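PDB 3R0V: Alpha/beta hydrolase fold protein from Sphaerobacter thermophilus, which is probably a hydrolase of the alpha/beta-hydrolase family and holds a bound D-malate in its pocket. Local coordinates for residues 34-39 with 60-65; 67-72 with 188-193; 100-105 with 200-205; 119-124 with 196-201; 126-131 with 218-223. All coordinates share one frame; numbering follows the deposited sequence. Where two conformers were deposited one is given.

In the fold
The five contacts join loops and helices round the mixed sheet of an alpha/beta-hydrolase fold, and contact 4 touches the bound D-malate. Contact 1 touches contact 2 through the salt bridge from R60 NH2 to D188 OD1, 2.8 Å, and D188 in turn bonds S96 of the malate site. Contact 2 leans on contact 3 where V71 and V191 meet L103 and L100. Contacts 3 and 4 share helix 199-202, and their centres are about 10 Å apart. P120 of contact 4 touches the malate and probably accepts a hydrogen bond at its O from R127 NH1 of contact 5, 2.7 Å. Contacts 1 and 5, centres about 28 Å apart, do not touch.

Contact 1. Residues 34-39 with 60-65; sequences STRAGG and RGDSGD
R60 meets S34 and T35 where two loops of the alpha/beta-hydrolase fold come together, one following strand 25-29, the other following strand 51-52 and reversing from R60 to S63 in a type II' beta turn. The R60 chain, extended from CG to NE, passes S34 O with its CD at 3.1 Å. Its NH1 then donates to S34 O at 3.1 Å, almost straight at 171°, with the oxygen in the guanidinium plane and the N-H aimed at a carbonyl lone pair. NH1 also bonds G31 O, and NH2 makes a salt bridge to D188 of helix 185-192, so several bonds fix the rotation of this flat group; an arginine can serve partners spread round one rim. G61 comes next, with the positive phi that a glycine adopts easily at this point of the turn. T35 CG2 lies 4.0 Å from G61 N, and a side chain on G61 would point at T35. D62, next in the turn, makes a salt bridge to R36, whose chain, extended from CG to NE, brings its end near. R36 also pairs with D56 and E18, so its positive charge is probably well balanced by the surrounding acids. R36 NH2 reaches D62 OD2 at 2.9 Å, keeping the oxygen in its own guanidinium plane but standing above the carboxylate plane, 42° out of it.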
# COMPACT_ATOMS: atom_id res chain seq x y z
N SER A 34 -4.08 5.82 3.75
CA SER A 34 -4.70 4.76 4.52
C SER A 34 -4.33 4.85 5.99
O SER A 34 -3.28 5.39 6.35
CB SER A 34 -4.21 3.40 4.01
OG SER A 34 -2.87 3.20 4.42
N THR A 35 -5.19 4.31 6.84
CA THR A 35 -4.81 4.00 8.22
C THR A 35 -5.19 2.55 8.42
O THR A 35 -5.62 1.87 7.48
CB THR A 35 -5.56 4.86 9.23
OG1 THR A 35 -6.96 4.53 9.20
CG2 THR A 35 -5.36 6.35 8.93
N ARG A 36 -5.05 2.05 9.65
CA ARG A 36 -5.32 0.64 9.90
C ARG A 36 -6.79 0.30 9.69
O ARG A 36 -7.12 -0.84 9.34
CB ARG A 36 -4.82 0.22 11.29
CG ARG A 36 -5.67 0.64 12.48
CD ARG A 36 -4.90 0.34 13.76
NE ARG A 36 -5.74 0.25 14.94
CZ ARG A 36 -5.89 1.25 15.81
NH1 ARG A 36 -6.69 1.10 16.87
NH2 ARG A 36 -5.24 2.39 15.63
N ALA A 37 -7.67 1.28 9.85
CA ALA A 37 -9.10 1.06 9.64
C ALA A 37 -9.40 0.51 8.24
O ALA A 37 -10.34 -0.27 8.06
CB ALA A 37 -9.88 2.35 9.86
N GLY A 38 -8.60 0.92 7.27
CA GLY A 38 -8.83 0.56 5.88
C GLY A 38 -8.80 -0.94 5.65
O GLY A 38 -9.47 -1.45 4.76
N GLY A 39 -8.02 -1.64 6.46
CA GLY A 39 -7.85 -3.06 6.28
C GLY A 39 -8.81 -3.87 7.11
O GLY A 39 -8.87 -5.08 6.97
N ARG A 60 0.25 8.46 10.98
CA ARG A 60 -1.19 8.22 10.75
C ARG A 60 -1.85 7.53 11.93
O ARG A 60 -1.20 6.83 12.69
CB ARG A 60 -1.38 7.33 9.53
CG ARG A 60 -0.52 7.71 8.37
CD ARG A 60 -0.66 6.70 7.27
NE ARG A 60 0.43 6.85 6.32
CZ ARG A 60 0.33 6.56 5.03
NH1 ARG A 60 -0.82 6.11 4.53
NH2 ARG A 60 1.39 6.73 4.26
N GLY A 61 -3.16 7.70 12.04
CA GLY A 61 -3.94 6.97 13.02
C GLY A 61 -3.36 7.14 14.41
O GLY A 61 -3.17 8.28 14.86
N ASP A 62 -3.05 6.05 15.09
CA ASP A 62 -2.54 6.14 16.46
C ASP A 62 -1.03 5.99 16.53
O ASP A 62 -0.47 5.88 17.62
CB ASP A 62 -3.23 5.13 17.38
CG ASP A 62 -4.71 5.42 17.57
OD1 ASP A 62 -5.08 6.62 17.63
OD2 ASP A 62 -5.50 4.46 17.64
N SER A 63 -0.38 5.98 15.38
CA SER A 63 1.08 5.92 15.36
C SER A 63 1.72 7.29 15.52
O SER A 63 1.14 8.31 15.15
CB SER A 63 1.59 5.29 14.08
OG SER A 63 1.23 3.92 14.04
N GLY A 64 2.93 7.30 16.07
CA GLY A 64 3.72 8.52 16.16
C GLY A 64 4.49 8.76 14.88
O GLY A 64 4.26 8.10 13.85
N ASP A 65 5.43 9.69 14.93
CA ASP A 65 6.30 9.96 13.79
C ASP A 65 7.58 10.57 14.33
O ASP A 65 7.56 11.34 15.30
CB ASP A 65 5.60 10.92 12.81
CG ASP A 65 6.16 10.84 11.40
OD1 ASP A 65 7.21 10.21 11.18
OD2 ASP A 65 5.53 11.45 10.49

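Contact 2. Residues 67-72 with 188-193; sequences PPYAVE and DHAVMG
Y69 turns its CG anti to the backbone N (chi1 -180°), which starts the ring off toward A190 and V191, while V71 has CG1 anti to its backbone N (chi1 179°) and so CG2 beside that N, against the backbone of A190. From these starting points the two side chains close on one turn of helix 185-192. The Y69 ring approaches A190 obliquely, with CE2 3.7 Å from A190 CB. Farther along, Y69 OH lies 3.5 Å from V191 CG2, the tyrosine and valine side chains crossing at about a right angle. V71 CG2 packs 3.6 Å from A190 O and 4.0 Å from A190 CB, and its CG1 is a looser 4.3 Å from V191 CG2. An alanine suits the middle of this group, because its single methyl lets both Y69 and V71 come near the helix. V71 lies at helix 71-84; helix 185-192 belongs to the chain inserted between strands 111-117 and 209-213, the position where many alpha/beta hydrolases carry a cap, so the contact probably joins such a cap to the core. The hydroxyl of Y69 finds its polar partner in E74, and the ring stacks on Y187. V191 also rests on L100, with its side chain about 5 Å from that of S96 in the malate site. Since the two segments meet through methyls, ring carbons and oxygens that share no polar bond, the fit depends on shape and dispersion, and the tyrosine is probably steadied by E74 and Y187 outside the contact.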
# COMPACT_ATOMS: atom_id res chain seq x y z
N PRO A 67 10.81 12.60 12.72
CA PRO A 67 11.56 13.12 11.56
C PRO A 67 13.07 12.88 11.74
O PRO A 67 13.53 12.71 12.87
CB PRO A 67 11.23 14.62 11.57
CG PRO A 67 10.06 14.77 12.49
CD PRO A 67 10.16 13.67 13.50
N PRO A 68 13.82 12.88 10.64
CA PRO A 68 13.32 13.12 9.28
C PRO A 68 12.76 11.85 8.64
O PRO A 68 13.19 10.74 8.96
CB PRO A 68 14.58 13.55 8.53
CG PRO A 68 15.68 12.79 9.23
CD PRO A 68 15.29 12.74 10.67
N TYR A 69 11.81 12.02 7.73
CA TYR A 69 11.28 10.88 7.02
C TYR A 69 12.38 10.21 6.20
O TYR A 69 13.23 10.88 5.62
CB TYR A 69 10.12 11.28 6.11
CG TYR A 69 9.59 10.05 5.40
CD1 TYR A 69 8.70 9.20 6.03
CD2 TYR A 69 10.03 9.73 4.13
CE1 TYR A 69 8.25 8.05 5.40
CE2 TYR A 69 9.61 8.59 3.49
CZ TYR A 69 8.71 7.76 4.13
OH TYR A 69 8.31 6.63 3.48
N ALA A 70 12.35 8.88 6.15
CA ALA A 70 13.11 8.11 5.18
C ALA A 70 12.32 6.85 4.91
O ALA A 70 11.66 6.33 5.81
CB ALA A 70 14.50 7.77 5.71
N VAL A 71 12.38 6.36 3.67
CA VAL A 71 11.71 5.11 3.34
C VAL A 71 12.20 3.99 4.27
O VAL A 71 11.41 3.15 4.70
CB VAL A 71 11.90 4.72 1.85
CG1 VAL A 71 11.22 3.40 1.53
CG2 VAL A 71 11.36 5.83 0.94
N GLU A 72 13.49 3.99 4.61
CA GLU A 72 14.04 2.98 5.51
C GLU A 72 13.30 2.94 6.85
O GLU A 72 13.16 1.87 7.45
CB GLU A 72 15.53 3.20 5.72
CG GLU A 72 16.25 2.01 6.37
CD GLU A 72 16.49 0.87 5.39
OE1 GLU A 72 16.50 1.12 4.15
OE2 GLU A 72 16.68 -0.27 5.85
N ASP A 188 4.48 8.65 0.71
CA ASP A 188 4.18 7.69 -0.34
C ASP A 188 4.89 8.04 -1.65
O ASP A 188 5.31 7.15 -2.39
CB ASP A 188 2.67 7.52 -0.49
CG ASP A 188 2.10 6.68 0.64
OD1 ASP A 188 1.44 7.22 1.54
OD2 ASP A 188 2.39 5.46 0.65
N HIS A 189 5.05 9.33 -1.92
CA HIS A 189 5.83 9.72 -3.09
C HIS A 189 7.27 9.19 -2.97
O HIS A 189 7.83 8.64 -3.92
CB HIS A 189 5.80 11.23 -3.28
CG HIS A 189 6.50 11.70 -4.52
ND1 HIS A 189 6.87 13.01 -4.72
CD2 HIS A 189 6.92 11.02 -5.62
CE1 HIS A 189 7.47 13.13 -5.89
NE2 HIS A 189 7.51 11.93 -6.46
N ALA A 190 7.85 9.32 -1.78
CA ALA A 190 9.21 8.82 -1.56
C ALA A 190 9.31 7.29 -1.72
O ALA A 190 10.27 6.79 -2.30
CB ALA A 190 9.72 9.26 -0.18
N VAL A 191 8.33 6.57 -1.19
CA VAL A 191 8.29 5.12 -1.33
C VAL A 191 8.31 4.73 -2.81
O VAL A 191 9.06 3.84 -3.23
CB VAL A 191 7.03 4.54 -0.66
CG1 VAL A 191 6.81 3.08 -1.09
CG2 VAL A 191 7.13 4.68 0.85
N MSE A 192 7.49 5.42 -3.60
CA MSE A 192 7.32 5.08 -5.01
C MSE A 192 8.42 5.61 -5.93
O MSE A 192 8.49 5.23 -7.09
CB MSE A 192 5.93 5.53 -5.50
CG MSE A 192 4.79 4.79 -4.79
SE MSE A 192 4.88 2.85 -5.01
CE MSE A 192 5.01 2.85 -6.94
N GLY A 193 9.27 6.49 -5.42
CA GLY A 193 10.34 7.07 -6.22
C GLY A 193 9.74 7.87 -7.35
O GLY A 193 8.92 8.75 -7.11

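Contact 3. Residues 100-105 with 200-205; sequences LSLLAA and ARFASI
L102 stands at about a right angle to F202 and sets its CB over one face of the ring. The CH-pi contact runs 3.9 Å from L102 CB to the ring centroid, 27° off the normal, so the methylene is offset toward CZ. L102 CD1 comes within 4.0 Å of F202 CE2, while its other branch, CD2, meets I205 CD1 across a second right-angled crossing, also at 4.0 Å. The methyl of A105 flanks I205 CD1, and an alanine's small bulk lets the isoleucine tip approach the helix. That helix, 96-106, begins within what is probably the nucleophile elbow of the alpha/beta-hydrolase fold, a GxSxG sequence, and here helix 199-202 and the turn from F202 to I205 cover one side of it. F202 is also packed by I197. An alanine in place of F202 would probably leave L102 CB without its ring face and open a gap against L103. L103 crosses F202 obliquely and R201 at about a right angle, its CD2 being 3.5 Å from R201 NH1. The arginine chain bends at chi3 (72°), which swings NE out of the extended line, and its NH2 is held by a hydrogen bond to S107 OG.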
# COMPACT_ATOMS: atom_id res chain seq x y z
N LEU A 100 5.94 -0.47 -0.81
CA LEU A 100 6.67 -0.58 0.44
C LEU A 100 6.96 -2.04 0.78
O LEU A 100 8.07 -2.38 1.21
CB LEU A 100 5.87 0.10 1.57
CG LEU A 100 6.44 0.04 2.98
CD1 LEU A 100 7.81 0.67 3.05
CD2 LEU A 100 5.47 0.73 3.94
N SER A 101 5.96 -2.90 0.58
CA SER A 101 6.12 -4.32 0.87
C SER A 101 7.16 -4.98 -0.03
O SER A 101 7.95 -5.81 0.44
CB SER A 101 4.78 -5.05 0.76
OG SER A 101 3.85 -4.53 1.69
N LEU A 102 7.16 -4.61 -1.31
CA LEU A 102 8.16 -5.13 -2.25
C LEU A 102 9.56 -4.66 -1.86
O LEU A 102 10.50 -5.45 -1.87
CB LEU A 102 7.81 -4.73 -3.69
CG LEU A 102 6.59 -5.43 -4.28
CD1 LEU A 102 5.95 -4.61 -5.39
CD2 LEU A 102 6.98 -6.81 -4.81
N LEU A 103 9.70 -3.38 -1.52
CA LEU A 103 10.99 -2.88 -1.04
C LEU A 103 11.43 -3.63 0.21
O LEU A 103 12.61 -3.98 0.34
CB LEU A 103 10.90 -1.38 -0.75
CG LEU A 103 10.68 -0.48 -1.97
CD1 LEU A 103 10.42 0.93 -1.48
CD2 LEU A 103 11.92 -0.52 -2.85
N ALA A 104 10.50 -3.89 1.12
CA ALA A 104 10.83 -4.59 2.36
C ALA A 104 11.30 -6.02 2.06
O ALA A 104 12.26 -6.51 2.65
CB ALA A 104 9.64 -4.60 3.31
N ALA A 105 10.61 -6.68 1.14
CA ALA A 105 10.98 -8.04 0.74
C ALA A 105 12.37 -8.05 0.12
O ALA A 105 13.19 -8.91 0.43
CB ALA A 105 9.94 -8.60 -0.22
N ALA A 200 16.15 -4.75 -10.89
CA ALA A 200 17.25 -5.55 -10.35
C ALA A 200 16.92 -6.06 -8.96
O ALA A 200 17.11 -7.24 -8.66
CB ALA A 200 18.53 -4.73 -10.32
N ARG A 201 16.40 -5.18 -8.12
CA ARG A 201 16.04 -5.56 -6.75
C ARG A 201 14.87 -6.53 -6.69
O ARG A 201 14.91 -7.52 -5.97
CB ARG A 201 15.70 -4.33 -5.92
CG ARG A 201 16.85 -3.37 -5.79
CD ARG A 201 16.56 -2.39 -4.69
NE ARG A 201 16.66 -3.03 -3.38
CZ ARG A 201 16.00 -2.62 -2.30
NH1 ARG A 201 15.20 -1.57 -2.38
NH2 ARG A 201 16.15 -3.27 -1.15
N PHE A 202 13.81 -6.24 -7.45
CA PHE A 202 12.63 -7.08 -7.37
C PHE A 202 12.86 -8.45 -8.00
O PHE A 202 12.27 -9.44 -7.57
CB PHE A 202 11.40 -6.37 -7.96
CG PHE A 202 10.93 -5.16 -7.17
CD1 PHE A 202 11.53 -4.81 -5.96
CD2 PHE A 202 9.88 -4.38 -7.64
CE1 PHE A 202 11.09 -3.69 -5.25
CE2 PHE A 202 9.43 -3.29 -6.93
CZ PHE A 202 10.03 -2.94 -5.74
N ALA A 203 13.74 -8.54 -8.99
CA ALA A 203 14.08 -9.84 -9.57
C ALA A 203 14.77 -10.75 -8.54
O ALA A 203 14.81 -11.96 -8.73
CB ALA A 203 14.94 -9.67 -10.80
N SER A 204 15.26 -10.16 -7.46
CA SER A 204 15.98 -10.89 -6.42
C SER A 204 15.05 -11.44 -5.33
O SER A 204 15.49 -12.16 -4.42
CB SER A 204 17.06 -10.00 -5.78
OG SER A 204 16.51 -9.11 -4.82
N ILE A 205 13.77 -11.09 -5.41
CA ILE A 205 12.79 -11.60 -4.48
C ILE A 205 12.49 -13.04 -4.86
O ILE A 205 12.03 -13.32 -5.97
CB ILE A 205 11.49 -10.77 -4.50
CG1 ILE A 205 11.76 -9.34 -4.00
CG2 ILE A 205 10.41 -11.44 -3.66
CD1 ILE A 205 10.63 -8.36 -4.31

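Contact 4. Residues 119-124 with 196-201; sequences PPYAVD and TIPTAR
The ring of Y121 takes its neighbours from 196-198 obliquely, through CG, CD1 and CE1. I197 CG1 lies near the root of the ring, 3.7 Å from Y121 CG and 3.6 Å from Y121 CB. Next, CD1 of the ring comes 3.5 Å from T196 O, and CE1 meets P198 CD at 3.9 Å. The tyrosine crosses both I197 and P198 at about a right angle. V123 CG1 packs on I197 CD1 at 3.6 Å, two branched apolar side chains that extend the contact beyond the tyrosine. A water bridges the backbones: it donates to A122 O at 2.8 Å and accepts from I197 N at 2.9 Å. The far end of the tyrosine touches F202, and M192 packs on it too. An alanine here would keep the CB contact with I197 but take the ring from T196 O, P198 CD and F202, and would probably open a gap beside M192. P198 occupies the N-cap position of helix 199-202, where a proline fits, since its N need not donate to the helix's own backbone. P120 centres an inverse gamma turn and touches D-malate, so this loop after strand 111-117 forms part of the pocket wall of the alpha/beta-hydrolase fold.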
# COMPACT_ATOMS: atom_id res chain seq x y z
N PRO A 119 0.10 -2.30 -7.33
CA PRO A 119 1.27 -1.45 -7.07
C PRO A 119 1.39 -0.37 -8.16
O PRO A 119 1.45 -0.72 -9.35
CB PRO A 119 2.44 -2.43 -7.13
CG PRO A 119 1.93 -3.62 -7.86
CD PRO A 119 0.46 -3.70 -7.59
N PRO A 120 1.41 0.91 -7.78
CA PRO A 120 1.27 1.97 -8.79
C PRO A 120 2.58 2.39 -9.46
O PRO A 120 2.87 3.59 -9.58
CB PRO A 120 0.67 3.14 -7.99
CG PRO A 120 1.20 2.92 -6.57
CD PRO A 120 1.26 1.42 -6.40
N TYR A 121 3.38 1.42 -9.88
CA TYR A 121 4.54 1.71 -10.71
C TYR A 121 4.04 2.00 -12.12
O TYR A 121 2.88 1.74 -12.44
CB TYR A 121 5.54 0.55 -10.73
CG TYR A 121 6.21 0.34 -9.40
CD1 TYR A 121 7.31 1.11 -9.05
CD2 TYR A 121 5.73 -0.60 -8.49
CE1 TYR A 121 7.93 0.94 -7.82
CE2 TYR A 121 6.35 -0.77 -7.27
CZ TYR A 121 7.44 0.00 -6.94
OH TYR A 121 8.04 -0.17 -5.71
N ALA A 122 4.91 2.54 -12.96
CA ALA A 122 4.57 2.85 -14.34
C ALA A 122 5.58 2.17 -15.25
O ALA A 122 6.78 2.25 -15.01
CB ALA A 122 4.61 4.36 -14.56
N VAL A 123 5.10 1.51 -16.31
CA VAL A 123 6.00 0.87 -17.25
C VAL A 123 5.79 1.29 -18.71
O VAL A 123 6.49 0.80 -19.59
CB VAL A 123 5.89 -0.66 -17.18
CG1 VAL A 123 6.27 -1.14 -15.79
CG2 VAL A 123 4.48 -1.12 -17.56
N ASP A 124 4.84 2.18 -18.96
CA ASP A 124 4.54 2.59 -20.33
C ASP A 124 3.81 3.93 -20.37
O ASP A 124 3.39 4.45 -19.33
CB ASP A 124 3.72 1.50 -21.04
CG ASP A 124 2.29 1.44 -20.55
OD1 ASP A 124 2.04 0.92 -19.43
OD2 ASP A 124 1.38 1.89 -21.28
N THR A 196 9.20 4.29 -11.41
CA THR A 196 9.85 3.24 -12.17
C THR A 196 10.16 2.03 -11.28
O THR A 196 10.45 2.17 -10.08
CB THR A 196 11.10 3.75 -12.93
OG1 THR A 196 12.08 4.19 -12.00
CG2 THR A 196 10.72 4.91 -13.86
N ILE A 197 10.07 0.84 -11.85
CA ILE A 197 10.32 -0.37 -11.08
C ILE A 197 11.82 -0.60 -10.87
O ILE A 197 12.59 -0.58 -11.82
CB ILE A 197 9.74 -1.61 -11.78
CG1 ILE A 197 8.23 -1.47 -11.95
CG2 ILE A 197 10.10 -2.88 -10.99
CD1 ILE A 197 7.61 -2.57 -12.75
N PRO A 198 12.24 -0.83 -9.61
CA PRO A 198 13.63 -1.24 -9.38
C PRO A 198 13.81 -2.72 -9.73
O PRO A 198 13.86 -3.59 -8.87
CB PRO A 198 13.84 -0.99 -7.88
CG PRO A 198 12.47 -1.07 -7.28
CD PRO A 198 11.49 -0.63 -8.36
N THR A 199 13.87 -2.97 -11.03
CA THR A 199 13.86 -4.32 -11.57
C THR A 199 14.92 -5.24 -10.98
O THR A 199 14.61 -6.39 -10.62
CB THR A 199 14.03 -4.28 -13.09
OG1 THR A 199 12.91 -3.60 -13.66
CG2 THR A 199 14.13 -5.69 -13.67
N ALA A 200 16.15 -4.75 -10.89
CA ALA A 200 17.25 -5.55 -10.35
C ALA A 200 16.92 -6.06 -8.96
O ALA A 200 17.11 -7.24 -8.66
CB ALA A 200 18.53 -4.73 -10.32
N ARG A 201 16.40 -5.18 -8.12
CA ARG A 201 16.04 -5.56 -6.75
C ARG A 201 14.87 -6.53 -6.69
O ARG A 201 14.91 -7.52 -5.97
CB ARG A 201 15.70 -4.33 -5.92
CG ARG A 201 16.85 -3.37 -5.79
CD ARG A 201 16.56 -2.39 -4.69
NE ARG A 201 16.66 -3.03 -3.38
CZ ARG A 201 16.00 -2.62 -2.30
NH1 ARG A 201 15.20 -1.57 -2.38
NH2 ARG A 201 16.15 -3.27 -1.15
O HOH W 1 9.26 0.95 -14.67

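Contact 5. Residues 126-131 with 218-223; sequences SRPPVP and PAWIRH
R127 crosses obliquely over one face of W220, its CG anti to the backbone N (chi1 -177°) and the chain extended from there to NE. R127 CD makes a CH-pi contact 3.6 Å from the centroid of the W220 six-membered ring. Past it the guanidinium lies flat on the indole in a cation-pi stack, CZ 4.0 Å from the same centroid, planes 20° apart, with NH1 3.3 Å from W220 CZ3. Arginine suits the place: its methylenes and flat cation both pack on a large ring. P218 CG and I221 CG1 pack on the other face of the indole. At its root, S126 OG approaches W220 CB to 3.3 Å, and a water accepts from W220 N and donates to S126 O. Outside this shell, R127 NH1 bonds P120 O and NH2 bonds G158 O, which hold the guanidinium over the ring. D124 also links the two segments, with OD2 hydrogen-bonded to S126 OG and OD1 to H223 ND1. Residues 126-131 lie in the loop between strand 111-117 and helix 134-143, P131 touching helix 147-158, while W220 projects from the first turn of helix 219-231, which follows strand 209-213 and packs on it through I221.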
# COMPACT_ATOMS: atom_id res chain seq x y z
N SER A 126 0.88 4.74 -21.35
CA SER A 126 -0.57 4.78 -21.13
C SER A 126 -0.93 5.42 -19.78
O SER A 126 -2.07 5.78 -19.55
CB SER A 126 -1.22 3.40 -21.26
OG SER A 126 -0.89 2.57 -20.17
N ARG A 127 0.06 5.54 -18.90
CA ARG A 127 -0.13 6.33 -17.68
C ARG A 127 0.14 7.79 -17.99
O ARG A 127 1.15 8.12 -18.59
CB ARG A 127 0.82 5.87 -16.58
CG ARG A 127 0.58 6.64 -15.29
CD ARG A 127 1.41 6.09 -14.16
NE ARG A 127 1.16 6.82 -12.92
CZ ARG A 127 1.62 6.42 -11.74
NH1 ARG A 127 2.34 5.30 -11.64
NH2 ARG A 127 1.36 7.13 -10.66
N PRO A 128 -0.78 8.68 -17.58
CA PRO A 128 -0.55 10.12 -17.77
C PRO A 128 0.77 10.55 -17.11
O PRO A 128 1.09 10.04 -16.05
CB PRO A 128 -1.74 10.76 -17.06
CG PRO A 128 -2.77 9.69 -16.96
CD PRO A 128 -2.03 8.40 -16.86
N PRO A 129 1.53 11.46 -17.73
CA PRO A 129 2.75 11.93 -17.06
C PRO A 129 2.44 12.64 -15.75
O PRO A 129 1.45 13.38 -15.66
CB PRO A 129 3.36 12.91 -18.08
CG PRO A 129 2.27 13.22 -19.04
CD PRO A 129 1.36 12.04 -19.08
N VAL A 130 3.25 12.39 -14.73
CA VAL A 130 3.14 13.11 -13.47
C VAL A 130 3.80 14.46 -13.69
O VAL A 130 4.87 14.53 -14.29
CB VAL A 130 3.87 12.34 -12.36
CG1 VAL A 130 3.91 13.15 -11.07
CG2 VAL A 130 3.24 10.97 -12.13
N PRO A 131 3.15 15.55 -13.24
CA PRO A 131 3.77 16.86 -13.49
C PRO A 131 5.18 16.92 -12.91
O PRO A 131 5.40 16.43 -11.82
CB PRO A 131 2.86 17.83 -12.73
CG PRO A 131 1.53 17.13 -12.67
CD PRO A 131 1.87 15.67 -12.53
N PRO A 218 -6.97 0.82 -14.60
CA PRO A 218 -6.55 1.43 -15.86
C PRO A 218 -5.52 0.56 -16.58
O PRO A 218 -4.87 -0.28 -15.94
CB PRO A 218 -5.95 2.77 -15.43
CG PRO A 218 -5.56 2.59 -14.02
CD PRO A 218 -6.52 1.58 -13.42
N ALA A 219 -5.40 0.73 -17.89
CA ALA A 219 -4.44 -0.05 -18.67
C ALA A 219 -3.05 -0.02 -18.05
O ALA A 219 -2.34 -1.03 -18.01
CB ALA A 219 -4.40 0.44 -20.12
N TRP A 220 -2.63 1.14 -17.57
CA TRP A 220 -1.26 1.24 -17.08
C TRP A 220 -1.01 0.39 -15.84
O TRP A 220 0.10 -0.12 -15.66
CB TRP A 220 -0.85 2.70 -16.84
CG TRP A 220 -1.56 3.45 -15.74
CD1 TRP A 220 -2.64 4.28 -15.87
CD2 TRP A 220 -1.18 3.50 -14.36
NE1 TRP A 220 -2.97 4.83 -14.65
CE2 TRP A 220 -2.08 4.37 -13.71
CE3 TRP A 220 -0.17 2.89 -13.62
CZ2 TRP A 220 -2.00 4.64 -12.33
CZ3 TRP A 220 -0.09 3.16 -12.26
CH2 TRP A 220 -1.00 4.02 -11.63
N ILE A 221 -2.03 0.21 -15.02
CA ILE A 221 -1.93 -0.68 -13.87
C ILE A 221 -1.83 -2.15 -14.31
O ILE A 221 -1.05 -2.91 -13.74
CB ILE A 221 -3.13 -0.48 -12.93
CG1 ILE A 221 -2.91 0.77 -12.06
CG2 ILE A 221 -3.39 -1.71 -12.05
CD1 ILE A 221 -1.84 0.58 -10.98
N ARG A 222 -2.61 -2.54 -15.31
CA ARG A 222 -2.47 -3.90 -15.85
C ARG A 222 -1.07 -4.14 -16.35
O ARG A 222 -0.48 -5.19 -16.09
CB ARG A 222 -3.45 -4.17 -16.99
CG ARG A 222 -4.93 -4.07 -16.63
CD ARG A 222 -5.77 -4.74 -17.73
NE ARG A 222 -5.46 -4.23 -19.06
CZ ARG A 222 -6.13 -3.25 -19.67
NH1 ARG A 222 -7.19 -2.69 -19.09
NH2 ARG A 222 -5.75 -2.86 -20.87
N HIS A 223 -0.52 -3.19 -17.10
CA HIS A 223 0.80 -3.41 -17.68
C HIS A 223 1.86 -3.53 -16.59
O HIS A 223 2.77 -4.35 -16.70
CB HIS A 223 1.17 -2.30 -18.65
CG HIS A 223 0.17 -2.11 -19.74
ND1 HIS A 223 0.03 -0.92 -20.41
CD2 HIS A 223 -0.77 -2.94 -20.25
CE1 HIS A 223 -0.94 -1.03 -21.31
NE2 HIS A 223 -1.43 -2.25 -21.24
O HOH W 2 -3.99 3.63 -18.78